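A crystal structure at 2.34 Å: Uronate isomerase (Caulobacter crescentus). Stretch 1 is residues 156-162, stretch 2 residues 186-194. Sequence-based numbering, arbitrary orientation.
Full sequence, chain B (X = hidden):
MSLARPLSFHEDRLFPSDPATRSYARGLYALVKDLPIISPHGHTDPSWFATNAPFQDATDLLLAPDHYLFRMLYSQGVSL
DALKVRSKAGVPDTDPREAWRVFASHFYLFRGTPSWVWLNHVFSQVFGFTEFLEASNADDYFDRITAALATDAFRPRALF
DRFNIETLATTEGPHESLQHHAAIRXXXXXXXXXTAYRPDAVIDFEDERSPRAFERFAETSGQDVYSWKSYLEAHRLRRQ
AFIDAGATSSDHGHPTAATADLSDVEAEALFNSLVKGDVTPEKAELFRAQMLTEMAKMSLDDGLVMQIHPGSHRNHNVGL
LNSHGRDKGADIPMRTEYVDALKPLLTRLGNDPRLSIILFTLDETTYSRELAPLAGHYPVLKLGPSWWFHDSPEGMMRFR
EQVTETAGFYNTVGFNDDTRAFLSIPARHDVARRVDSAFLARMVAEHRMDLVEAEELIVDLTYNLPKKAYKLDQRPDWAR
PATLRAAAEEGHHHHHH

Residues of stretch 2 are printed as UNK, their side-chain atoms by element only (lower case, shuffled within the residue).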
ATOM      1  N   PRO B 156      36.332   5.643  19.917  1.00 48.54           N
ATOM      2  CA  PRO B 156      35.720   5.785  18.585  1.00 45.18           C
ATOM      3  C   PRO B 156      36.526   5.210  17.415  1.00 43.21           C
ATOM      4  O   PRO B 156      35.965   4.467  16.603  1.00 54.45           O
ATOM      5  CB  PRO B 156      35.558   7.296  18.443  1.00 34.06           C
ATOM      6  CG  PRO B 156      35.324   7.756  19.843  1.00 34.35           C
ATOM      7  CD  PRO B 156      36.158   6.867  20.727  1.00 35.18           C
ATOM      8  N   ARG B 157      37.814   5.538  17.344  1.00 39.48           N
ATOM      9  CA  ARG B 157      38.703   5.024  16.295  1.00 40.31           C
ATOM     10  C   ARG B 157      38.920   3.514  16.400  1.00 43.59           C
ATOM     11  O   ARG B 157      38.962   2.816  15.384  1.00 44.05           O
ATOM     12  CB  ARG B 157      40.059   5.724  16.343  1.00 35.94           C
ATOM     13  CG  ARG B 157      40.056   7.161  15.863  1.00 47.32           C
ATOM     14  CD  ARG B 157      41.470   7.735  15.878  1.00 32.66           C
ATOM     15  NE  ARG B 157      41.489   9.122  15.435  1.00 50.42           N
ATOM     16  CZ  ARG B 157      42.560   9.908  15.455  1.00 52.36           C
ATOM     17  NH1 ARG B 157      43.721   9.451  15.901  1.00 52.82           N
ATOM     18  NH2 ARG B 157      42.468  11.157  15.022  1.00 65.21           N
ATOM     19  N   ALA B 158      39.058   3.024  17.630  1.00 43.92           N
ATOM     20  CA  ALA B 158      39.262   1.600  17.893  1.00 46.56           C
ATOM     21  C   ALA B 158      38.030   0.778  17.528  1.00 45.63           C
ATOM     22  O   ALA B 158      38.152  -0.341  17.031  1.00 58.46           O
ATOM     23  CB  ALA B 158      39.633   1.382  19.348  1.00 50.21           C
ATOM     24  N   LEU B 159      36.854   1.349  17.777  1.00 44.09           N
ATOM     25  CA  LEU B 159      35.577   0.726  17.431  1.00 38.78           C
ATOM     26  C   LEU B 159      35.337   0.726  15.925  1.00 48.60           C
ATOM     27  O   LEU B 159      34.806  -0.239  15.384  1.00 56.07           O
ATOM     28  CB  LEU B 159      34.431   1.447  18.137  1.00 32.50           C
ATOM     29  CG  LEU B 159      34.154   1.113  19.602  1.00 31.99           C
ATOM     30  CD1 LEU B 159      33.265   2.180  20.230  1.00 29.26           C
ATOM     31  CD2 LEU B 159      33.515  -0.255  19.739  1.00 35.91           C
ATOM     32  N   PHE B 160      35.734   1.815  15.263  1.00 50.64           N
ATOM     33  CA  PHE B 160      35.671   1.952  13.806  1.00 50.06           C
ATOM     34  C   PHE B 160      36.433   0.823  13.114  1.00 49.89           C
ATOM     35  O   PHE B 160      35.979   0.290  12.103  1.00 57.96           O
ATOM     36  CB  PHE B 160      36.261   3.308  13.408  1.00 48.56           C
ATOM     37  CG  PHE B 160      36.047   3.696  11.960  1.00 51.47           C
ATOM     38  CD1 PHE B 160      34.986   4.519  11.603  1.00 48.21           C
ATOM     39  CD2 PHE B 160      36.936   3.288  10.964  1.00 46.40           C
ATOM     40  CE1 PHE B 160      34.797   4.905  10.283  1.00 45.31           C
ATOM     41  CE2 PHE B 160      36.755   3.673   9.642  1.00 36.61           C
ATOM     42  CZ  PHE B 160      35.683   4.483   9.300  1.00 41.94           C
ATOM     43  N   ASP B 161      37.589   0.469  13.669  1.00 47.39           N
ATOM     44  CA  ASP B 161      38.424  -0.596  13.115  1.00 50.78           C
ATOM     45  C   ASP B 161      37.880  -1.992  13.420  1.00 49.95           C
ATOM     46  O   ASP B 161      37.894  -2.869  12.555  1.00 58.19           O
ATOM     47  CB  ASP B 161      39.860  -0.452  13.612  1.00 53.90           C
ATOM     48  CG  ASP B 161      40.455   0.904  13.281  1.00 63.06           C
ATOM     49  OD1 ASP B 161      41.375   1.347  14.003  1.00 71.08           O
ATOM     50  OD2 ASP B 161      39.993   1.531  12.302  1.00 60.94           O
ATOM     51  N   ARG B 162      37.390  -2.180  14.644  1.00 46.18           N
ATOM     52  CA  ARG B 162      36.785  -3.441  15.063  1.00 46.24           C
ATOM     53  C   ARG B 162      35.512  -3.758  14.283  1.00 51.00           C
ATOM     54  O   ARG B 162      35.225  -4.927  14.009  1.00 57.30           O
ATOM     55  CB  ARG B 162      36.469  -3.419  16.559  1.00 50.18           C
ATOM     56  CG  ARG B 162      36.303  -4.809  17.160  1.00 63.16           C
ATOM     57  CD  ARG B 162      35.068  -4.908  18.030  1.00 66.55           C
ATOM     58  NE  ARG B 162      35.231  -4.216  19.306  1.00 70.36           N
ATOM     59  CZ  ARG B 162      34.502  -4.457  20.390  1.00 68.73           C
ATOM     60  NH1 ARG B 162      33.550  -5.387  20.373  1.00 64.98           N
ATOM     61  NH2 ARG B 162      34.732  -3.769  21.497  1.00 65.55           N
ATOM     62  N   UNK B 186      44.547  14.220   8.433  1.00 56.84           N
ATOM     63  CA  UNK B 186      45.916  14.620   8.745  1.00 58.84           C
ATOM     64  C   UNK B 186      46.578  13.700   9.767  1.00 61.66           C
ATOM     65  O   UNK B 186      47.809  13.628   9.836  1.00 66.27           O
ATOM     66  o   UNK B 186      45.235  19.019   9.364  1.00 90.76           O
ATOM     67  o   UNK B 186      47.156  19.064   8.298  1.00 94.34           O
ATOM     68  c   UNK B 186      45.956  16.063   9.233  1.00 59.52           C
ATOM     69  c   UNK B 186      45.869  17.089   8.123  1.00 74.77           C
ATOM     70  c   UNK B 186      46.100  18.492   8.630  1.00 91.18           C
ATOM     71  N   UNK B 187      45.763  12.999  10.554  1.00 59.64           N
ATOM     72  CA  UNK B 187      46.263  12.050  11.550  1.00 60.50           C
ATOM     73  C   UNK B 187      46.778  10.777  10.891  1.00 62.40           C
ATOM     74  O   UNK B 187      46.469  10.503   9.729  1.00 60.11           O
ATOM     75  c   UNK B 187      45.178  11.708  12.577  1.00 60.38           C
ATOM     76  o   UNK B 187      44.176  10.879  12.019  1.00 50.88           O
ATOM     77  N   UNK B 188      47.556  10.003  11.645  1.00 67.43           N
ATOM     78  CA  UNK B 188      48.132   8.744  11.157  1.00 69.86           C
ATOM     79  C   UNK B 188      47.116   7.633  10.955  1.00 64.76           C
ATOM     80  O   UNK B 188      47.352   6.704  10.181  1.00 69.54           O
ATOM     81  N   UNK B 189      45.995   7.736  11.669  1.00 60.93           N
ATOM     82  CA  UNK B 189      44.849   6.841  11.533  1.00 55.69           C
ATOM     83  C   UNK B 189      44.272   6.910  10.122  1.00 59.19           C
ATOM     84  O   UNK B 189      44.126   7.995   9.558  1.00 61.63           O
ATOM     85  c   UNK B 189      42.641   5.035  13.134  1.00 43.70           C
ATOM     86  c   UNK B 189      43.789   7.248  12.547  1.00 50.17           C
ATOM     87  c   UNK B 189      39.120   5.397  12.459  1.00 46.28           C
ATOM     88  c   UNK B 189      38.495   6.515  11.969  1.00 47.49           C
ATOM     89  c   UNK B 189      40.594   7.747  11.857  1.00 44.30           C
ATOM     90  n   UNK B 189      41.373   4.512  13.123  1.00 42.56           N
ATOM     91  c   UNK B 189      39.216   7.686  11.669  1.00 40.29           C
ATOM     92  c   UNK B 189      40.504   5.458  12.649  1.00 53.44           C
ATOM     93  c   UNK B 189      42.624   6.319  12.667  1.00 54.74           C
ATOM     94  c   UNK B 189      41.257   6.615  12.357  1.00 52.51           C
ATOM     95  N   UNK B 190      43.957   5.747   9.555  1.00 58.64           N
ATOM     96  CA  UNK B 190      43.600   5.649   8.139  1.00 57.27           C
ATOM     97  C   UNK B 190      42.127   5.451   7.839  1.00 54.60           C
ATOM     98  O   UNK B 190      41.770   5.000   6.749  1.00 50.88           O
ATOM     99  N   UNK B 191      41.274   5.794   8.802  1.00 53.69           N
ATOM    100  CA  UNK B 191      39.828   5.663   8.645  1.00 50.76           C
ATOM    101  C   UNK B 191      39.267   6.638   7.629  1.00 46.79           C
ATOM    102  O   UNK B 191      39.577   7.834   7.665  1.00 45.08           O
ATOM    103  N   UNK B 192      38.442   6.114   6.724  1.00 39.06           N
ATOM    104  CA  UNK B 192      37.873   6.889   5.631  1.00 34.83           C
ATOM    105  C   UNK B 192      36.539   7.467   6.079  1.00 35.74           C
ATOM    106  O   UNK B 192      35.469   6.955   5.744  1.00 47.93           O
ATOM    107  c   UNK B 192      36.076   7.186   1.380  1.00 40.81           C
ATOM    108  n   UNK B 192      36.189   6.396   2.432  1.00 45.67           N
ATOM    109  c   UNK B 192      37.321   6.735   3.143  1.00 40.47           C
ATOM    110  c   UNK B 192      37.741   6.008   4.385  1.00 29.06           C
ATOM    111  n   UNK B 192      37.099   8.020   1.376  1.00 50.24           N
ATOM    112  c   UNK B 192      37.896   7.757   2.465  1.00 44.39           C
ATOM    113  N   UNK B 193      36.625   8.528   6.877  1.00 39.16           N
ATOM    114  CA  UNK B 193      35.455   9.283   7.298  1.00 35.26           C
ATOM    115  C   UNK B 193      35.306  10.485   6.370  1.00 40.91           C
ATOM    116  O   UNK B 193      36.163  11.368   6.333  1.00 37.83           O
ATOM    117  c   UNK B 193      35.672   8.507   9.695  1.00 29.97           C
ATOM    118  c   UNK B 193      35.543   9.726   8.773  1.00 36.10           C
ATOM    119  c   UNK B 193      34.327  10.559   9.153  1.00 35.69           C
ATOM    120  N   UNK B 194      34.224  10.490   5.601  1.00 45.71           N
ATOM    121  CA  UNK B 194      33.961  11.559   4.640  1.00 46.61           C
ATOM    122  C   UNK B 194      32.692  12.323   4.999  1.00 44.91           C
ATOM    123  O   UNK B 194      32.062  12.057   6.023  1.00 44.99           O
ATOM    124  c   UNK B 194      35.247  10.510   2.747  1.00 43.24           C
ATOM    125  c   UNK B 194      32.465   9.654   1.577  1.00 34.75           C
ATOM    126  c   UNK B 194      33.892  11.038   3.177  1.00 38.53           C
ATOM    127  c   UNK B 194      32.809   9.968   3.018  1.00 37.03           C
TER

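Stretch 1 is a helix, and the positions of stretch 2 meet it in an irregular segment that ends in a strand. Position 186 carries three side-chain carbons in a row, the last bearing two oxygens. This unbranched carboxylate, one methylene longer than an aspartate, is Glu-186; it is exposed and stays clear of the helix.

Position 187 has one carbon followed by one oxygen, too small for anything but a serine hydroxyl. The CA-to-CB bond points toward the helix, and the oxygen lies over one face of the guanidinium of Arg-157. Ser-187 OG is 3.5 Å from Arg-157 NH2, but the angle is too poor for a hydrogen bond, so the two atoms are packed rather than paired.

Position 188 has no side-chain atoms and is Gly-188. It makes no contact with stretch 1, and there is room near it for a CB.

At position 189 one carbon leads into fused five- and six-membered rings holding eight carbons and a single nitrogen, an indole. The CA-to-CB bond points toward the helix, and the rings touch Arg-157, Phe-160 and Asp-161. The residue is Trp-189, with chi1 in the t well. Arg-157 CG sits over the face of its six-membered ring, 3.8 Å from the centroid and 15° off the normal, a CH-pi contact; chi1 of Arg-157, in the m well, sets the position of CG. The indole nitrogen meets the carboxylate near the ring plane: Trp-189 NE1 donates to Asp-161 OD1 at 3.3 Å with an angle of 159°, and a weak bond runs from Trp-189 NE1 to Asp-161 OD2 at 3.4 Å.

Position 190 again lacks side-chain atoms and is Gly-190, out of contact with stretch 1. Position 191 is bare too, but buried: this is Gly-191, whose CA is 3.8 Å from Phe-160 CE2. A CB here would point toward the helix, coming tightly to 3.3 Å from Phe-160 CE2 and clashing with Trp-189 CH2 at 2.2 Å.

Position 192 shows one carbon and a five-membered ring of three carbons and two nitrogens, an imidazole, hence His-192. The ring leads away from the helix, and the approach is made by the backbone, with His-192 N 4.1 Å from Phe-160 CZ.

Position 193 has three carbons, one carrying the other two, and no heteroatom: Val-193. Its CA-to-CB bond points toward the helix, and Val-193 CG2 lies 3.8 Å from Phe-160 CE1. Position 194, with four carbons forked at the first and one arm two carbons long, is Ile-194, out of reach of stretch 1.

The contact, which buries 348 Å² in all, is centred on the indole. The edge of Trp-189 is directed at the face of Phe-160, with ring centroids 5.0 Å apart and planes at 70°, while Arg-157 covers an indole face and Asp-161 accepts from the nitrogen. Phe-160 reaches onward to Gly-191 and Val-193, so one helical face joins a polar anchor at Asp-161 to an apolar patch.

Stretch 2 186-194: ESGWGGHVI
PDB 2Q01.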